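Local coordinates for CysQ, sulfite synthesis pathway protein (Bacteroides thetaiotaomicron VPI-5482, PDB 3B8B) that probably removes the 3'-phosphate of adenosine 3',5'-bisphosphate to give AMP, as a magnesium-dependent phosphatase of the inositol monophosphatase superfamily, at residues P106-K111 against E246-A251; E270-N275 against L279-F284. All blocks are in the same frame, centred on the assembly; numbering follows the deposited sequence.

Contact 1 of 2, residues P106-K111 against E246-A251; sequences PLDGTK and EWDTAA. With SO4 (sulfate ion), chain F.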
# COMPACT_ATOMS: atom_id res chain seq x y z
N PRO A 106 1.70 -6.09 7.10
CA PRO A 106 3.17 -6.23 7.06
C PRO A 106 3.71 -6.87 5.79
O PRO A 106 4.86 -6.62 5.41
CB PRO A 106 3.47 -7.13 8.28
CG PRO A 106 2.28 -6.96 9.17
CD PRO A 106 1.12 -6.84 8.23
N LEU A 107 2.90 -7.67 5.11
CA LEU A 107 3.37 -8.39 3.92
C LEU A 107 2.14 -8.74 3.08
O LEU A 107 1.47 -9.77 3.31
CB LEU A 107 4.16 -9.63 4.29
CG LEU A 107 4.98 -10.31 3.19
CD1 LEU A 107 5.77 -11.51 3.77
CD2 LEU A 107 4.15 -10.70 1.99
N ASP A 108 1.84 -7.87 2.13
CA ASP A 108 0.76 -8.11 1.16
C ASP A 108 1.33 -8.73 -0.12
O ASP A 108 2.37 -8.30 -0.63
CB ASP A 108 0.01 -6.86 0.77
CG ASP A 108 -1.19 -7.16 -0.13
OD1 ASP A 108 -1.99 -8.06 0.23
OD2 ASP A 108 -1.25 -6.58 -1.22
N GLY A 109 0.60 -9.69 -0.67
CA GLY A 109 1.02 -10.35 -1.91
C GLY A 109 1.56 -11.72 -1.66
O GLY A 109 2.73 -12.05 -1.90
N THR A 110 0.68 -12.55 -1.10
CA THR A 110 1.02 -13.90 -0.74
C THR A 110 1.62 -14.71 -1.88
O THR A 110 2.70 -15.29 -1.73
CB THR A 110 -0.28 -14.60 -0.17
OG1 THR A 110 -0.60 -13.97 1.07
CG2 THR A 110 -0.06 -16.06 0.01
N LYS A 111 0.93 -14.71 -3.01
CA LYS A 111 1.38 -15.42 -4.19
C LYS A 111 2.70 -14.82 -4.71
O LYS A 111 3.63 -15.55 -5.06
CB LYS A 111 0.28 -15.40 -5.24
CG LYS A 111 -0.97 -16.23 -4.80
CD LYS A 111 -2.15 -16.06 -5.78
CE LYS A 111 -3.38 -16.91 -5.38
NZ LYS A 111 -4.54 -16.54 -6.26
N GLU A 246 -9.08 -3.77 4.23
CA GLU A 246 -8.70 -2.36 4.48
C GLU A 246 -7.20 -2.12 4.51
O GLU A 246 -6.71 -1.14 3.98
CB GLU A 246 -9.28 -1.84 5.77
CG GLU A 246 -10.79 -1.58 5.75
CD GLU A 246 -11.27 -0.89 7.00
OE1 GLU A 246 -10.44 -0.28 7.73
OE2 GLU A 246 -12.49 -0.90 7.26
N TRP A 247 -6.48 -3.02 5.17
CA TRP A 247 -5.03 -2.88 5.33
C TRP A 247 -4.26 -3.01 4.03
O TRP A 247 -3.10 -2.61 3.96
CB TRP A 247 -4.48 -3.84 6.39
CG TRP A 247 -4.98 -5.21 6.40
CD1 TRP A 247 -4.83 -6.18 5.42
CD2 TRP A 247 -5.70 -5.82 7.45
NE1 TRP A 247 -5.45 -7.35 5.84
CE2 TRP A 247 -5.98 -7.15 7.08
CE3 TRP A 247 -6.14 -5.37 8.70
CZ2 TRP A 247 -6.68 -8.02 7.90
CZ3 TRP A 247 -6.85 -6.23 9.52
CH2 TRP A 247 -7.11 -7.54 9.11
N ASP A 248 -4.87 -3.56 2.97
CA ASP A 248 -4.19 -3.61 1.70
C ASP A 248 -4.41 -2.41 0.79
O ASP A 248 -3.73 -2.28 -0.22
CB ASP A 248 -4.47 -4.92 1.03
CG ASP A 248 -3.89 -6.06 1.84
OD1 ASP A 248 -2.75 -5.87 2.39
OD2 ASP A 248 -4.55 -7.08 2.00
N THR A 249 -5.38 -1.57 1.15
CA THR A 249 -5.63 -0.37 0.38
C THR A 249 -5.29 0.94 1.09
O THR A 249 -5.05 1.95 0.42
CB THR A 249 -7.09 -0.28 -0.11
OG1 THR A 249 -8.00 -0.24 0.98
CG2 THR A 249 -7.44 -1.48 -1.05
N ALA A 250 -5.32 0.96 2.42
CA ALA A 250 -5.26 2.22 3.14
C ALA A 250 -4.00 3.02 2.81
O ALA A 250 -4.08 4.22 2.52
CB ALA A 250 -5.38 1.96 4.67
N ALA A 251 -2.85 2.37 2.84
CA ALA A 251 -1.61 3.08 2.58
C ALA A 251 -1.59 3.67 1.16
O ALA A 251 -1.29 4.85 0.97
CB ALA A 251 -0.38 2.16 2.82
S SO4 F . -3.65 -17.54 -9.48
O1 SO4 F . -2.73 -18.20 -8.55
O2 SO4 F . -4.54 -18.53 -10.09
O3 SO4 F . -4.46 -16.57 -8.75
O4 SO4 F . -2.88 -16.88 -10.54
O HOH W 1 -3.08 -9.28 2.35
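The carboxylates of Asp-108 and Asp-248 lie stacked, their planes 29° apart. Asp-108 OD1 comes to 3.2 Å from Asp-248 OD1. Both are acceptors, and no hydrogen bond joins them. At its edge, in plane, the Trp-247 ring meets Asp-248 OD1. A water lies 2.7 Å from Asp-108 OD1 and 2.7 Å from Asp-248 OD2, placed to donate to either, but it has more acceptors in reach than protons. On Asp-108, CG stands opposite the backbone N (chi1 -174°), which swings the carboxylate across to Asp-248. Its other oxygen, OD2, is hydrogen-bonded to Ser-223. The sequences PLDGT and WDTAA belong to two signature motifs of the inositol monophosphatase family. Asp-108 and Asp-248, together with Asp-105, Leu-107 and Glu-85, are predicted to bind magnesium. Acids packed this closely are consistent with a site made for metal. Gly-109 is the N-cap of helix 110-114. Its backbone angles would press a side chain against the preceding carbonyl, which calls for glycine. From the first turn of that helix the extended Lys-111 chain carries NZ to O3 of a sulfate. That bond is very short and its length is doubtful. Lys-115 and His-197 N also hold this anion.

Contact 2 of 2, residues E270-N275 against L279-F284; sequences EPLRYN and LLNPWF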
# COMPACT_ATOMS: atom_id res chain seq x y z
N GLU A 270 -18.27 8.11 -3.27
CA GLU A 270 -17.59 8.14 -1.98
C GLU A 270 -16.31 7.31 -2.03
O GLU A 270 -16.30 6.22 -2.60
CB GLU A 270 -18.49 7.60 -0.85
CG GLU A 270 -19.64 8.54 -0.44
CD GLU A 270 -20.79 8.59 -1.43
OE1 GLU A 270 -21.10 7.56 -2.06
OE2 GLU A 270 -21.41 9.67 -1.56
N PRO A 271 -15.23 7.83 -1.44
CA PRO A 271 -14.04 6.99 -1.32
C PRO A 271 -14.24 5.78 -0.40
O PRO A 271 -15.19 5.76 0.41
CB PRO A 271 -12.98 7.92 -0.73
CG PRO A 271 -13.51 9.28 -0.93
CD PRO A 271 -14.98 9.19 -0.93
N LEU A 272 -13.35 4.80 -0.52
CA LEU A 272 -13.30 3.73 0.50
C LEU A 272 -13.18 4.37 1.89
O LEU A 272 -12.47 5.37 2.05
CB LEU A 272 -12.12 2.83 0.30
CG LEU A 272 -12.09 1.87 -0.88
CD1 LEU A 272 -10.73 1.09 -0.90
CD2 LEU A 272 -13.26 0.92 -0.82
N ARG A 273 -13.87 3.79 2.87
CA ARG A 273 -13.82 4.25 4.26
C ARG A 273 -13.17 3.18 5.12
O ARG A 273 -13.19 2.01 4.77
CB ARG A 273 -15.23 4.53 4.79
CG ARG A 273 -16.03 5.53 3.99
CD ARG A 273 -15.22 6.77 3.68
NE ARG A 273 -16.00 7.88 3.13
CZ ARG A 273 -15.48 9.08 2.87
NH1 ARG A 273 -14.19 9.32 3.11
NH2 ARG A 273 -16.25 10.06 2.38
N TYR A 274 -12.63 3.59 6.27
CA TYR A 274 -11.80 2.71 7.08
C TYR A 274 -12.24 2.64 8.53
O TYR A 274 -13.09 3.43 8.99
CB TYR A 274 -10.33 3.12 6.96
CG TYR A 274 -9.83 3.00 5.54
CD1 TYR A 274 -10.02 4.03 4.62
CD2 TYR A 274 -9.26 1.82 5.08
CE1 TYR A 274 -9.61 3.90 3.28
CE2 TYR A 274 -8.86 1.68 3.76
CZ TYR A 274 -9.05 2.71 2.85
OH TYR A 274 -8.63 2.53 1.53
N ASN A 275 -11.68 1.64 9.22
CA ASN A 275 -12.04 1.27 10.57
C ASN A 275 -13.52 0.90 10.66
O ASN A 275 -14.21 1.20 11.64
CB ASN A 275 -11.68 2.35 11.59
CG ASN A 275 -11.62 1.79 13.02
OD1 ASN A 275 -11.33 0.61 13.20
ND2 ASN A 275 -11.84 2.65 14.00
N LEU A 279 -13.92 -5.32 8.07
CA LEU A 279 -12.68 -4.86 7.45
C LEU A 279 -12.49 -5.21 5.95
O LEU A 279 -11.52 -4.79 5.31
CB LEU A 279 -11.47 -5.34 8.28
CG LEU A 279 -11.43 -4.76 9.70
CD1 LEU A 279 -10.26 -5.42 10.47
CD2 LEU A 279 -11.29 -3.21 9.70
N LEU A 280 -13.43 -5.95 5.36
CA LEU A 280 -13.49 -6.07 3.92
C LEU A 280 -13.79 -4.71 3.31
O LEU A 280 -14.67 -3.99 3.81
CB LEU A 280 -14.61 -7.03 3.48
CG LEU A 280 -14.28 -8.51 3.54
CD1 LEU A 280 -15.54 -9.39 3.57
CD2 LEU A 280 -13.40 -8.89 2.38
N ASN A 281 -13.07 -4.39 2.24
CA ASN A 281 -13.44 -3.30 1.33
C ASN A 281 -14.51 -3.81 0.38
O ASN A 281 -14.40 -4.95 -0.09
CB ASN A 281 -12.27 -2.85 0.44
CG ASN A 281 -11.09 -2.23 1.19
OD1 ASN A 281 -9.90 -2.54 0.88
ND2 ASN A 281 -11.37 -1.35 2.11
N PRO A 282 -15.42 -2.92 -0.05
CA PRO A 282 -16.18 -3.21 -1.27
C PRO A 282 -15.29 -3.09 -2.50
O PRO A 282 -14.10 -2.72 -2.40
CB PRO A 282 -17.24 -2.10 -1.30
CG PRO A 282 -16.57 -0.95 -0.63
CD PRO A 282 -15.70 -1.57 0.48
N TRP A 283 -15.87 -3.34 -3.68
CA TRP A 283 -15.21 -3.06 -4.93
C TRP A 283 -14.70 -1.63 -4.94
O TRP A 283 -15.40 -0.74 -4.46
CB TRP A 283 -16.18 -3.20 -6.08
CG TRP A 283 -16.68 -4.58 -6.33
CD1 TRP A 283 -16.25 -5.73 -5.75
CD2 TRP A 283 -17.65 -4.96 -7.31
NE1 TRP A 283 -16.93 -6.81 -6.30
CE2 TRP A 283 -17.79 -6.35 -7.25
CE3 TRP A 283 -18.41 -4.24 -8.22
CZ2 TRP A 283 -18.68 -7.05 -8.08
CZ3 TRP A 283 -19.28 -4.94 -9.06
CH2 TRP A 283 -19.42 -6.32 -8.96
N PHE A 284 -13.53 -1.42 -5.53
CA PHE A 284 -12.99 -0.05 -5.66
C PHE A 284 -12.40 0.22 -7.03
O PHE A 284 -12.15 -0.71 -7.80
CB PHE A 284 -11.97 0.25 -4.54
CG PHE A 284 -10.71 -0.54 -4.61
CD1 PHE A 284 -9.67 -0.13 -5.44
CD2 PHE A 284 -10.52 -1.70 -3.85
CE1 PHE A 284 -8.51 -0.83 -5.51
CE2 PHE A 284 -9.34 -2.41 -3.93
CZ PHE A 284 -8.32 -1.96 -4.75
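Leu-272 reaches across to three residues of 279-284 with its two methyls. Its CG lies anti to the carbonyl carbon (chi1 -71°), which brings the fork and both methyls to the other segment. CD2 lies alongside the ring of Pro-282, 3.7 Å from CD, and the two side chains run past each other in opposite directions. CD1 packs 3.9 Å from CB of Phe-284. The same methyl sits 3.9 Å from CG of Asn-281, whose side chain meets that of Leu-272 at about a right angle. The contact is buried and has no hydrogen bond across it. With an alanine in its place both methyls go, and a gap is likely to open between Pro-282, Asn-281 and the CB of Phe-284. The Leu-272 backbone is hydrogen-bonded to that of Val-263, so the returning loop stays beside the strand it left. Next, Arg-273 turns its end away, with Pro-271 CD 3.6 Å above one face of its guanidinium. Tyr-274 follows, with its ring near the side chain of Asn-281. The Tyr-274 hydroxyl is hydrogen-bonded to His-253 and Thr-249 of helix 246-258. Across the contact, Phe-284 has its CG between the backbone N and the carbonyl carbon (chi1 67°). Its CB points toward the 270-275 segment, and this chi1 turns the ring off to meet Tyr-238 edge to face. The arrangement is that of a beta-hairpin with a long connection, which joins antiparallel strands 261-265 and 280-288 and folds back against them.

How the contacts relate
From the N terminus, contact 1 opens where strand 100-108 gives way to helix 110-114. It closes, with 134 residues in between, at the start of helix 246-258. It thus joins the six-stranded sheet of the N-terminal part to the C-terminal part. Contact 2 begins after strand 261-265 and closes a short turn of three residues onto strand 280-288. The two are in series and neither nest nor cross. They touch through the beginning of helix 246-258. Glu-246 OE1 is 2.7 Å from Asn-275 N, a probable hydrogen bond. Glu-246 N probably bonds Leu-279 O. Thr-249 CG2 packs on Phe-284 CE2. The helix bearing Asp-248 therefore rests on contact 2.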